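Local atomic coordinates of SsfS6 (Streptomyces sp. SF2575, PDB entry 4FZR), a protein that belongs to the GT-B clan, with two domains of parallel sheet and helices related to those of the erythromycin biosynthesis protein CIII. Residues Glu26-Pro31 with Arg102-Leu107; Val33-Ala38 with Leu126-Thr131; Glu45-Ala50 with Glu120-Asp125; Pro56-Thr59 with Pro64-Pro67; Trp147-Ile152 with Leu159-Gly164. One frame throughout, in Å; residues are numbered along the deposited sequence.

Contact 1: Glu26-Pro31 with Arg102-Leu107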
# COMPACT_ATOMS: atom_id res chain seq x y z
N GLU A 26 4.42 14.74 5.75
CA GLU A 26 4.63 13.31 5.52
C GLU A 26 4.78 12.51 6.81
O GLU A 26 4.33 11.36 6.89
CB GLU A 26 5.84 13.09 4.62
CG GLU A 26 5.49 12.94 3.15
CD GLU A 26 6.70 13.06 2.25
OE1 GLU A 26 7.69 12.35 2.48
OE2 GLU A 26 6.65 13.88 1.30
N GLY A 27 5.41 13.10 7.81
CA GLY A 27 5.66 12.41 9.06
C GLY A 27 4.39 12.14 9.84
O GLY A 27 4.38 11.32 10.76
N PHE A 28 3.31 12.83 9.47
CA PHE A 28 2.03 12.67 10.15
C PHE A 28 1.06 11.83 9.32
O PHE A 28 -0.00 11.44 9.79
CB PHE A 28 1.42 14.04 10.46
CG PHE A 28 2.27 14.89 11.37
CD1 PHE A 28 3.11 14.31 12.31
CD2 PHE A 28 2.24 16.27 11.27
CE1 PHE A 28 3.89 15.10 13.14
CE2 PHE A 28 3.01 17.06 12.09
CZ PHE A 28 3.84 16.48 13.03
N VAL A 29 1.43 11.56 8.07
CA VAL A 29 0.56 10.80 7.18
C VAL A 29 1.04 9.35 7.04
O VAL A 29 0.27 8.41 7.22
CB VAL A 29 0.50 11.45 5.78
CG1 VAL A 29 -0.29 10.57 4.82
CG2 VAL A 29 -0.12 12.83 5.87
N MSE A 30 2.33 9.19 6.77
CA MSE A 30 2.90 7.88 6.49
C MSE A 30 2.69 6.85 7.60
O MSE A 30 2.50 5.67 7.31
CB MSE A 30 4.40 8.02 6.20
CG MSE A 30 4.71 8.65 4.85
SE MSE A 30 6.63 8.78 4.48
CE MSE A 30 7.19 9.70 6.11
N PRO A 31 2.74 7.28 8.87
CA PRO A 31 2.59 6.29 9.94
C PRO A 31 1.18 5.69 10.03
O PRO A 31 1.00 4.68 10.72
CB PRO A 31 2.91 7.09 11.21
CG PRO A 31 3.66 8.29 10.74
CD PRO A 31 3.09 8.61 9.40
N ARG A 102 -2.07 24.65 20.17
CA ARG A 102 -3.02 25.60 19.59
C ARG A 102 -2.85 25.64 18.07
O ARG A 102 -3.82 25.84 17.34
CB ARG A 102 -2.85 26.99 20.20
CG ARG A 102 -3.16 27.04 21.69
CD ARG A 102 -3.29 28.46 22.21
NE ARG A 102 -2.03 29.20 22.14
CZ ARG A 102 -1.09 29.18 23.08
NH1 ARG A 102 -1.25 28.45 24.18
NH2 ARG A 102 0.02 29.88 22.92
N GLY A 103 -1.62 25.45 17.60
CA GLY A 103 -1.36 25.33 16.18
C GLY A 103 -2.17 24.21 15.57
O GLY A 103 -2.92 24.41 14.62
N TYR A 104 -2.02 23.01 16.13
CA TYR A 104 -2.78 21.85 15.68
C TYR A 104 -4.28 22.10 15.75
O TYR A 104 -5.05 21.53 14.97
CB TYR A 104 -2.42 20.62 16.51
CG TYR A 104 -1.08 20.01 16.14
CD1 TYR A 104 -0.87 19.48 14.87
CD2 TYR A 104 -0.05 19.96 17.06
CE1 TYR A 104 0.35 18.92 14.53
CE2 TYR A 104 1.17 19.40 16.73
CZ TYR A 104 1.37 18.89 15.47
OH TYR A 104 2.58 18.33 15.14
N GLY A 105 -4.70 22.94 16.68
CA GLY A 105 -6.11 23.29 16.81
C GLY A 105 -6.56 24.17 15.66
O GLY A 105 -7.70 24.07 15.20
N ARG A 106 -5.67 25.03 15.19
CA ARG A 106 -6.00 25.95 14.11
C ARG A 106 -5.89 25.27 12.75
O ARG A 106 -6.48 25.73 11.78
CB ARG A 106 -5.10 27.19 14.17
CG ARG A 106 -5.30 28.02 15.42
CD ARG A 106 -4.68 29.40 15.28
NE ARG A 106 -3.22 29.36 15.31
CZ ARG A 106 -2.49 29.37 16.43
NH1 ARG A 106 -3.09 29.40 17.62
NH2 ARG A 106 -1.17 29.34 16.36
N LEU A 107 -5.13 24.18 12.69
CA LEU A 107 -5.05 23.37 11.48
C LEU A 107 -6.42 22.79 11.17
O LEU A 107 -6.80 22.63 10.01
CB LEU A 107 -4.03 22.24 11.65
CG LEU A 107 -4.02 21.17 10.56
CD1 LEU A 107 -3.79 21.78 9.19
CD2 LEU A 107 -2.97 20.10 10.87
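Phe28, in the short, weakly bonded helical turn 26-29, and Tyr104, in the first half of helix 93-122, face each other with their CA atoms 11.7 Å apart, so the two backbones stay well separated and the gap is bridged by ring alone. Both side chains point inward across it. The rings meet as an offset edge-to-face pair, the edge of Tyr104 directed at the face of Phe28, with centroids 6.0 Å apart and planes inclined at 65°. The phenol end makes the nearest approach: Tyr104 OH lies 3.1 Å from Phe28 CZ and 3.3 Å from Phe28 CE2, reaching that ring obliquely. Behind it the carbon edge follows, with Tyr104 CE1 at 4.1 Å from Phe28 CE2. In each residue CG sits anti to the carbonyl carbon (chi1 -61° in Phe28, -76° in Tyr104), which sends the two long side chains out from their helices until they cross at about a right angle.

The tyrosine hydroxyl does not depend on the phenylalanine for a polar partner, since it is hydrogen-bonded to Glu331 OE1, a bond that probably steadies the end of the ring. Tyr132 meets the Tyr104 ring as well, while Ile152 and Arg153 touch Phe28. Glu331 comes from the C-terminal half of the chain, whereas both rings belong to the N-terminal half. The pair therefore lies where the two halves approach each other, beside the loop that leaves the first strand, 17-21, a position consistent with the interdomain cleft of the GT-B fold.

Contact 2: Val33-Ala38 with Leu126-Thr131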
# COMPACT_ATOMS: atom_id res chain seq x y z
N VAL A 33 -0.37 4.65 7.32
CA VAL A 33 -0.49 3.83 6.13
C VAL A 33 -0.67 2.34 6.44
O VAL A 33 -1.52 1.68 5.84
CB VAL A 33 0.71 4.04 5.18
CG1 VAL A 33 0.78 2.93 4.14
CG2 VAL A 33 0.63 5.41 4.52
N PRO A 34 0.13 1.79 7.36
CA PRO A 34 -0.00 0.34 7.61
C PRO A 34 -1.34 -0.07 8.24
O PRO A 34 -1.86 -1.13 7.90
CB PRO A 34 1.17 0.04 8.55
CG PRO A 34 2.17 1.12 8.26
CD PRO A 34 1.33 2.34 8.01
N LEU A 35 -1.89 0.75 9.13
CA LEU A 35 -3.19 0.46 9.71
C LEU A 35 -4.28 0.59 8.64
O LEU A 35 -5.24 -0.18 8.62
CB LEU A 35 -3.49 1.38 10.89
CG LEU A 35 -4.80 1.12 11.63
CD1 LEU A 35 -4.93 -0.34 12.04
CD2 LEU A 35 -4.92 2.02 12.85
N SER A 36 -4.11 1.58 7.76
CA SER A 36 -5.06 1.82 6.68
C SER A 36 -5.12 0.64 5.72
O SER A 36 -6.19 0.26 5.25
CB SER A 36 -4.67 3.08 5.90
OG SER A 36 -4.99 4.25 6.63
N TRP A 37 -3.96 0.08 5.41
CA TRP A 37 -3.89 -1.08 4.54
C TRP A 37 -4.35 -2.36 5.25
O TRP A 37 -4.82 -3.30 4.61
CB TRP A 37 -2.48 -1.27 3.98
CG TRP A 37 -2.35 -0.81 2.56
CD1 TRP A 37 -1.63 0.26 2.10
CD2 TRP A 37 -2.98 -1.39 1.41
NE1 TRP A 37 -1.77 0.37 0.74
CE2 TRP A 37 -2.59 -0.63 0.29
CE3 TRP A 37 -3.83 -2.49 1.22
CZ2 TRP A 37 -3.02 -0.93 -1.01
CZ3 TRP A 37 -4.25 -2.78 -0.07
CH2 TRP A 37 -3.85 -2.00 -1.17
N ALA A 38 -4.20 -2.38 6.57
CA ALA A 38 -4.66 -3.51 7.37
C ALA A 38 -6.18 -3.58 7.31
O ALA A 38 -6.77 -4.66 7.23
CB ALA A 38 -4.19 -3.37 8.82
N LEU A 126 -16.72 5.04 10.42
CA LEU A 126 -15.60 5.15 11.35
C LEU A 126 -14.61 6.20 10.88
O LEU A 126 -14.39 6.36 9.68
CB LEU A 126 -14.91 3.79 11.45
CG LEU A 126 -14.18 3.40 12.73
CD1 LEU A 126 -14.93 3.85 13.96
CD2 LEU A 126 -14.01 1.90 12.74
N VAL A 127 -14.01 6.91 11.83
CA VAL A 127 -12.92 7.82 11.54
C VAL A 127 -11.65 7.31 12.20
O VAL A 127 -11.63 7.06 13.40
CB VAL A 127 -13.21 9.26 12.04
CG1 VAL A 127 -12.00 10.16 11.82
CG2 VAL A 127 -14.42 9.85 11.33
N LEU A 128 -10.61 7.11 11.40
CA LEU A 128 -9.28 6.79 11.92
C LEU A 128 -8.38 8.02 11.78
O LEU A 128 -8.36 8.67 10.73
CB LEU A 128 -8.68 5.61 11.17
CG LEU A 128 -7.16 5.40 11.28
CD1 LEU A 128 -6.74 5.12 12.72
CD2 LEU A 128 -6.72 4.27 10.36
N THR A 129 -7.65 8.34 12.84
CA THR A 129 -6.87 9.57 12.85
C THR A 129 -5.65 9.49 13.77
O THR A 129 -5.49 8.54 14.54
CB THR A 129 -7.75 10.75 13.28
OG1 THR A 129 -7.07 11.98 13.00
CG2 THR A 129 -8.07 10.66 14.76
N GLU A 130 -4.80 10.49 13.66
CA GLU A 130 -3.60 10.61 14.48
C GLU A 130 -3.91 11.54 15.66
O GLU A 130 -4.68 12.49 15.53
CB GLU A 130 -2.45 11.14 13.63
CG GLU A 130 -1.19 11.47 14.37
CD GLU A 130 -1.07 12.95 14.66
OE1 GLU A 130 -1.35 13.76 13.75
OE2 GLU A 130 -0.70 13.31 15.79
N THR A 131 -3.31 11.26 16.82
CA THR A 131 -3.70 11.93 18.07
C THR A 131 -3.74 13.46 18.02
O THR A 131 -4.52 14.08 18.74
CB THR A 131 -2.81 11.48 19.25
OG1 THR A 131 -3.07 12.31 20.39
CG2 THR A 131 -1.33 11.58 18.90
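Leu35, Ser36 and Leu128, which make this contact, bring no flat side chain to it; the indole of Trp37, which follows Ser36, is turned out of helix 33-41 away from strand 126-130. There its ring stacks on Trp37 of the second subunit, Val33 of that subunit packs against it, and its NE1 is bonded to Ala61 O of its own chain. The side facing the strand carries Leu35 and the small Ser36.

Branched ends do the touching. Leu35 CD2 fits against both methyls of Leu128, 3.6 Å from CD1 and 3.8 Å from CD2, while Leu35 CG stands 3.9 Å from Leu128 CD2. One methyl of the helix residue is therefore held against the forked end of the strand residue, and the two side chains cross obliquely. Each leucine has CG anti to the backbone N (chi1 -177° in Leu35, 162° in Leu128), an extended posture that lets them span the 9.1 Å between Leu35 CA and Leu128 CA. Ser36 adds a weaker touch, its OG lying 4.1 Å from Leu128 CD2. That oxygen is engaged elsewhere, in a hydrogen bond with Leu32 O one turn back, so it can sit buried beside a methyl group without losing a polar partner.

Ser36 also leans on Val20 and Leu35 on Gln150, from the strands that flank 126-130. This is a helix laid by its apolar side on the middle of a parallel sheet, as in the Rossmann-like domains of the GT-B fold, with its outer side given to the dimer interface.

Contact 3: Glu45-Ala50 with Glu120-Asp125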
# COMPACT_ATOMS: atom_id res chain seq x y z
N GLU A 45 -13.52 -0.55 3.42
CA GLU A 45 -13.32 0.51 2.44
C GLU A 45 -12.63 1.70 3.11
O GLU A 45 -13.06 2.15 4.18
CB GLU A 45 -14.66 0.94 1.85
CG GLU A 45 -14.52 1.79 0.61
CD GLU A 45 -15.82 1.91 -0.17
OE1 GLU A 45 -16.71 1.05 0.02
OE2 GLU A 45 -15.95 2.86 -0.96
N VAL A 46 -11.57 2.21 2.49
CA VAL A 46 -10.76 3.26 3.10
C VAL A 46 -10.58 4.46 2.19
O VAL A 46 -10.37 4.33 0.98
CB VAL A 46 -9.37 2.72 3.51
CG1 VAL A 46 -8.42 3.86 3.86
CG2 VAL A 46 -9.49 1.75 4.68
N LEU A 47 -10.67 5.65 2.77
CA LEU A 47 -10.38 6.89 2.06
C LEU A 47 -9.54 7.79 2.97
O LEU A 47 -9.97 8.16 4.06
CB LEU A 47 -11.67 7.59 1.65
CG LEU A 47 -11.52 8.90 0.86
CD1 LEU A 47 -10.74 8.68 -0.42
CD2 LEU A 47 -12.88 9.48 0.54
N VAL A 48 -8.33 8.12 2.52
CA VAL A 48 -7.45 8.98 3.31
C VAL A 48 -7.65 10.43 2.90
O VAL A 48 -7.45 10.80 1.75
CB VAL A 48 -5.97 8.59 3.14
CG1 VAL A 48 -5.09 9.51 3.98
CG2 VAL A 48 -5.77 7.14 3.52
N ALA A 49 -8.06 11.26 3.87
CA ALA A 49 -8.32 12.67 3.61
C ALA A 49 -7.25 13.53 4.27
O ALA A 49 -6.97 13.39 5.46
CB ALA A 49 -9.71 13.04 4.12
N ALA A 50 -6.63 14.41 3.48
CA ALA A 50 -5.55 15.26 3.98
C ALA A 50 -5.38 16.48 3.08
O ALA A 50 -6.10 16.65 2.10
CB ALA A 50 -4.25 14.47 4.07
N GLU A 120 -20.04 13.67 4.76
CA GLU A 120 -21.48 13.64 4.54
C GLU A 120 -21.82 12.98 3.21
O GLU A 120 -22.84 12.31 3.08
CB GLU A 120 -22.04 15.07 4.59
CG GLU A 120 -22.29 15.56 6.00
CD GLU A 120 -22.36 17.08 6.08
OE1 GLU A 120 -22.25 17.73 5.03
OE2 GLU A 120 -22.51 17.61 7.20
N ARG A 121 -20.97 13.18 2.21
CA ARG A 121 -21.16 12.55 0.91
C ARG A 121 -20.75 11.09 0.94
O ARG A 121 -21.42 10.23 0.36
CB ARG A 121 -20.36 13.28 -0.17
CG ARG A 121 -20.98 14.58 -0.64
CD ARG A 121 -20.14 15.23 -1.72
NE ARG A 121 -20.84 16.33 -2.39
CZ ARG A 121 -20.89 17.58 -1.94
NH1 ARG A 121 -20.28 17.91 -0.80
NH2 ARG A 121 -21.55 18.50 -2.62
N TRP A 122 -19.65 10.80 1.62
CA TRP A 122 -19.07 9.46 1.61
C TRP A 122 -19.68 8.56 2.68
O TRP A 122 -19.73 7.34 2.52
CB TRP A 122 -17.55 9.54 1.80
CG TRP A 122 -16.82 8.33 1.33
CD1 TRP A 122 -16.78 7.83 0.07
CD2 TRP A 122 -15.99 7.46 2.13
NE1 TRP A 122 -15.99 6.71 0.02
CE2 TRP A 122 -15.50 6.46 1.27
CE3 TRP A 122 -15.63 7.44 3.48
CZ2 TRP A 122 -14.66 5.45 1.73
CZ3 TRP A 122 -14.80 6.43 3.92
CH2 TRP A 122 -14.32 5.45 3.05
N LYS A 123 -20.14 9.16 3.78
CA LYS A 123 -20.83 8.42 4.84
C LYS A 123 -19.99 7.30 5.45
O LYS A 123 -20.28 6.12 5.26
CB LYS A 123 -22.15 7.85 4.31
CG LYS A 123 -23.25 8.89 4.14
CD LYS A 123 -24.36 8.38 3.24
CE LYS A 123 -23.96 8.45 1.77
NZ LYS A 123 -25.06 8.00 0.86
N PRO A 124 -18.94 7.67 6.19
CA PRO A 124 -18.13 6.68 6.91
C PRO A 124 -18.82 6.14 8.15
O PRO A 124 -19.63 6.83 8.77
CB PRO A 124 -16.88 7.47 7.30
CG PRO A 124 -17.32 8.88 7.34
CD PRO A 124 -18.37 9.02 6.29
N ASP A 125 -18.49 4.90 8.50
CA ASP A 125 -18.93 4.32 9.75
C ASP A 125 -17.93 4.69 10.84
O ASP A 125 -18.25 4.65 12.02
CB ASP A 125 -18.99 2.79 9.65
CG ASP A 125 -19.62 2.31 8.36
OD1 ASP A 125 -20.69 2.82 7.98
OD2 ASP A 125 -19.03 1.40 7.73
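Trp122, the last residue of helix 93-122, is the one residue of its segment that makes the contact, and its apolar interactions with Leu47 come first. Leu47 CB stands over one face of the indole in a CH-pi contact, 3.8 Å from the centroid of the six-membered ring and 17° off its normal. Further along the same side chain, Leu47 CD2 reaches Trp122 CD2 at 4.0 Å, so the leucine spans the ring fusion. With CG anti to the backbone N (chi1 -159°), the indole is thrown toward the strand.

Contacts with polar residues lie round the rim. The carbonyl oxygen Glu45 O approaches Trp122 CH2 at 3.7 Å, close to the ring plane. Glu45 CG lies 3.8 Å from Trp122 CZ2, and the carboxylate beyond it is turned nearly perpendicular to the indole, at 82°. It is paired with Arg17, a residue that also makes a cation-pi contact with Trp122, so one arginine ties both side chains together.

Contacts between subunits complete the setting: Phe222 of the second subunit meets the Trp122 ring steeply and packs on Leu47. Just past the indole the helix stops, Lys123 taking positive phi. The chain then turns toward strand 126-130, the helix-to-strand return of an alpha/beta domain whose long helix packs on a parallel sheet.

Contact 4: Pro56-Thr59 with Pro64-Pro67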
# COMPACT_ATOMS: atom_id res chain seq x y z
N PRO A 56 0.23 13.00 -3.25
CA PRO A 56 1.23 12.07 -3.79
C PRO A 56 1.75 11.06 -2.76
O PRO A 56 2.07 9.93 -3.11
CB PRO A 56 2.37 12.99 -4.23
CG PRO A 56 1.73 14.31 -4.45
CD PRO A 56 0.63 14.41 -3.44
N THR A 57 1.84 11.48 -1.50
CA THR A 57 2.29 10.59 -0.43
C THR A 57 1.24 9.51 -0.18
O THR A 57 1.58 8.34 0.00
CB THR A 57 2.54 11.36 0.89
OG1 THR A 57 3.60 12.31 0.70
CG2 THR A 57 2.92 10.41 2.02
N VAL A 58 -0.02 9.90 -0.19
CA VAL A 58 -1.12 8.98 0.07
C VAL A 58 -1.27 7.98 -1.07
O VAL A 58 -1.37 6.77 -0.84
CB VAL A 58 -2.45 9.74 0.29
CG1 VAL A 58 -3.62 8.76 0.36
CG2 VAL A 58 -2.35 10.61 1.55
N THR A 59 -1.28 8.47 -2.30
CA THR A 59 -1.45 7.59 -3.45
C THR A 59 -0.18 6.78 -3.69
O THR A 59 -0.24 5.66 -4.20
CB THR A 59 -1.81 8.38 -4.72
OG1 THR A 59 -0.69 9.15 -5.16
CG2 THR A 59 -2.97 9.30 -4.43
N PRO A 64 -6.37 5.35 -1.56
CA PRO A 64 -7.26 6.38 -2.11
C PRO A 64 -7.13 7.72 -1.39
O PRO A 64 -7.01 7.72 -0.16
CB PRO A 64 -8.66 5.79 -1.89
CG PRO A 64 -8.45 4.33 -1.67
CD PRO A 64 -7.12 4.23 -0.99
N PHE A 65 -7.17 8.82 -2.13
CA PHE A 65 -6.94 10.15 -1.57
C PHE A 65 -8.03 11.16 -1.90
O PHE A 65 -8.60 11.14 -2.98
CB PHE A 65 -5.60 10.70 -2.07
CG PHE A 65 -5.36 12.14 -1.68
CD1 PHE A 65 -4.96 12.46 -0.39
CD2 PHE A 65 -5.54 13.16 -2.59
CE1 PHE A 65 -4.74 13.77 -0.02
CE2 PHE A 65 -5.32 14.48 -2.23
CZ PHE A 65 -4.92 14.79 -0.94
N ALA A 66 -8.30 12.06 -0.95
CA ALA A 66 -9.22 13.17 -1.16
C ALA A 66 -8.72 14.39 -0.37
O ALA A 66 -8.39 14.26 0.80
CB ALA A 66 -10.63 12.80 -0.73
N PRO A 67 -8.67 15.56 -1.01
CA PRO A 67 -8.09 16.75 -0.37
C PRO A 67 -9.08 17.47 0.55
O PRO A 67 -10.25 17.59 0.20
CB PRO A 67 -7.73 17.64 -1.56
CG PRO A 67 -8.77 17.30 -2.59
CD PRO A 67 -9.13 15.85 -2.39
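Val58 and Phe65 form the close-packed part of this contact, helix against strand, with their CA atoms only 6.2 Å apart. The valine enters by both methyls. Its CG1 rests 3.7 Å from Phe65 CB and 3.6 Å from the carbonyl oxygen Pro64 O, while CG2 lies 3.7 Å from Phe65 CD1, meeting the ring obliquely. The fork of the valine thus straddles the root of the phenylalanine, and the two side chains cross at about a right angle. Phe65 has CG anti to its N (chi1 173°), which carries the ring up alongside the helix. Thr59 makes a smaller but still buried addition, a single methyl, CG2, at 3.8 Å from Phe65 CB; its hydroxyl turns back to a weak hydrogen bond with Gly55 O.

Toward the outside the fit thins. Pro64 shares its carbonyl oxygen with the contact, but its CB is directed away from the helix and the residue is partly exposed, and Pro56, at the far end, lies at the surface of the protein. The second subunit also reaches this contact: Asp215 of that subunit packs on Thr59 and makes a weak hydrogen bond with Phe65 N.

On the inner side, Val58 also touches Val48 of strand 45-51 and Val29 of helix 26-29, so one valine meets two further elements. Strand 65-67 runs beside strand 45-51 at the edge of the sheet, Ala66 bonding through its backbone to Val48 and Ala50, and helix 55-60 is the crossover of the beta-alpha-beta unit that links these two parallel strands.

Contact 5: Trp147-Ile152 with Leu159-Gly164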
# COMPACT_ATOMS: atom_id res chain seq x y z
N TRP A 147 -14.73 7.03 16.55
CA TRP A 147 -13.44 7.31 15.92
C TRP A 147 -12.31 6.59 16.64
O TRP A 147 -12.44 6.23 17.81
CB TRP A 147 -13.17 8.82 15.86
CG TRP A 147 -13.00 9.48 17.19
CD1 TRP A 147 -13.99 9.78 18.08
CD2 TRP A 147 -11.77 9.93 17.77
NE1 TRP A 147 -13.45 10.39 19.19
CE2 TRP A 147 -12.09 10.49 19.03
CE3 TRP A 147 -10.44 9.91 17.36
CZ2 TRP A 147 -11.12 11.03 19.87
CZ3 TRP A 147 -9.48 10.44 18.20
CH2 TRP A 147 -9.82 11.00 19.44
N ILE A 148 -11.22 6.36 15.93
CA ILE A 148 -10.08 5.65 16.48
C ILE A 148 -8.86 6.57 16.49
O ILE A 148 -8.63 7.32 15.54
CB ILE A 148 -9.77 4.38 15.67
CG1 ILE A 148 -10.88 3.36 15.90
CG2 ILE A 148 -8.43 3.79 16.08
CD1 ILE A 148 -11.27 2.61 14.66
N GLU A 149 -8.10 6.50 17.57
CA GLU A 149 -6.96 7.37 17.78
C GLU A 149 -5.68 6.54 17.74
O GLU A 149 -5.52 5.62 18.54
CB GLU A 149 -7.09 8.07 19.13
CG GLU A 149 -5.94 9.01 19.49
CD GLU A 149 -6.06 9.55 20.91
OE1 GLU A 149 -6.08 8.73 21.86
OE2 GLU A 149 -6.13 10.78 21.08
N GLN A 150 -4.78 6.86 16.81
CA GLN A 150 -3.47 6.22 16.80
C GLN A 150 -2.37 7.21 17.15
O GLN A 150 -2.29 8.30 16.59
CB GLN A 150 -3.17 5.59 15.43
CG GLN A 150 -1.88 4.77 15.45
CD GLN A 150 -1.40 4.34 14.07
OE1 GLN A 150 -2.18 3.87 13.24
NE2 GLN A 150 -0.10 4.51 13.83
N SER A 151 -1.52 6.81 18.09
CA SER A 151 -0.31 7.56 18.40
C SER A 151 0.77 7.21 17.39
O SER A 151 0.98 6.04 17.07
CB SER A 151 0.19 7.24 19.81
OG SER A 151 1.53 7.65 19.98
N ILE A 152 1.45 8.22 16.87
CA ILE A 152 2.52 8.01 15.91
C ILE A 152 3.85 8.44 16.52
O ILE A 152 4.82 8.71 15.81
CB ILE A 152 2.25 8.80 14.60
CG1 ILE A 152 2.08 10.29 14.90
CG2 ILE A 152 0.99 8.26 13.91
CD1 ILE A 152 2.16 11.17 13.68
N LEU A 159 -0.29 17.77 27.05
CA LEU A 159 -0.35 19.23 26.99
C LEU A 159 -0.67 19.74 25.59
O LEU A 159 -1.39 20.72 25.42
CB LEU A 159 0.96 19.84 27.47
CG LEU A 159 0.96 20.36 28.91
CD1 LEU A 159 0.08 21.59 29.02
CD2 LEU A 159 0.51 19.27 29.88
N ILE A 160 -0.12 19.07 24.58
CA ILE A 160 -0.36 19.44 23.20
C ILE A 160 -1.83 19.19 22.84
O ILE A 160 -2.51 20.08 22.33
CB ILE A 160 0.54 18.65 22.23
CG1 ILE A 160 2.01 19.00 22.49
CG2 ILE A 160 0.17 18.95 20.78
CD1 ILE A 160 2.99 18.32 21.54
N LYS A 161 -2.30 17.99 23.13
CA LYS A 161 -3.68 17.61 22.85
C LYS A 161 -4.66 18.53 23.57
O LYS A 161 -5.60 19.04 22.96
CB LYS A 161 -3.92 16.15 23.24
CG LYS A 161 -5.29 15.62 22.89
CD LYS A 161 -5.25 14.11 22.71
CE LYS A 161 -6.28 13.40 23.56
NZ LYS A 161 -5.86 12.01 23.88
N SER A 162 -4.45 18.73 24.87
CA SER A 162 -5.37 19.53 25.67
C SER A 162 -5.36 20.99 25.25
O SER A 162 -6.40 21.65 25.25
CB SER A 162 -5.02 19.41 27.16
OG SER A 162 -3.71 19.87 27.43
N ALA A 163 -4.19 21.51 24.89
CA ALA A 163 -4.09 22.88 24.41
C ALA A 163 -4.84 23.01 23.09
O ALA A 163 -5.40 24.06 22.78
CB ALA A 163 -2.64 23.29 24.26
N GLY A 164 -4.84 21.93 22.31
CA GLY A 164 -5.53 21.90 21.04
C GLY A 164 -7.04 21.87 21.21
O GLY A 164 -7.76 22.60 20.52
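The passage from strand 147-150 to helix 158-167, a beta-to-alpha connection of the N-terminal Rossmann-like domain, is bridged by a salt bridge between Glu149 and Lys161. The side chains approach from opposite directions. Lys161 NZ donates to Glu149 OE2 at 3.1 Å, using the syn lone pair, the one on the side of the other oxygen; Glu149 OE1 is 3.9 Å from the same NZ, so the ammonium is held by one oxygen rather than shared evenly. Methylenes accompany the charge, with Lys161 CE 3.6 Å from Glu149 OE2.

Glu149 is fully extended, CG anti to the backbone N (chi1 180°), and stands straight out from its strand. The strand itself is an inner member of the parallel sheet, between 126-130 and 185-188, and the carboxylate is held from the direction of both neighbouring strands: OE1 is hydrogen-bonded to Ser186 OG, and OE2 takes a weak hydrogen bond from Thr131 OG1 just past strand 126-130. These bonds hold the buried acid in place, and the positive charge would probably favour its ionised form. Lys161 comes from a partly exposed place on the helix, its chain kinked at chi3, while its neighbour Ile160 packs on Tyr104 and Tyr132.

How the contacts relate
All five contacts lie in the N-terminal half of the chain, gathered on or beside its seven-stranded parallel sheet. Contacts 1 and 3 use the first half and the last turn of helix 93-122, their centres about 18 Å apart. Backbone bonds between neighbouring strands join contact 3 to contact 4 and contact 2 to contact 5. Contacts 1 and 5 are the nearest pair, centres about 10 Å apart; contacts 4 and 5 are the most distant, at about 22 Å. Along the sequence, contact 4 falls within the spans of contacts 1, 2 and 3, and contact 5 follows them all. Contacts 2, 3 and 4 also meet the second subunit, so sheet packing and dimerisation share the same helices and strands.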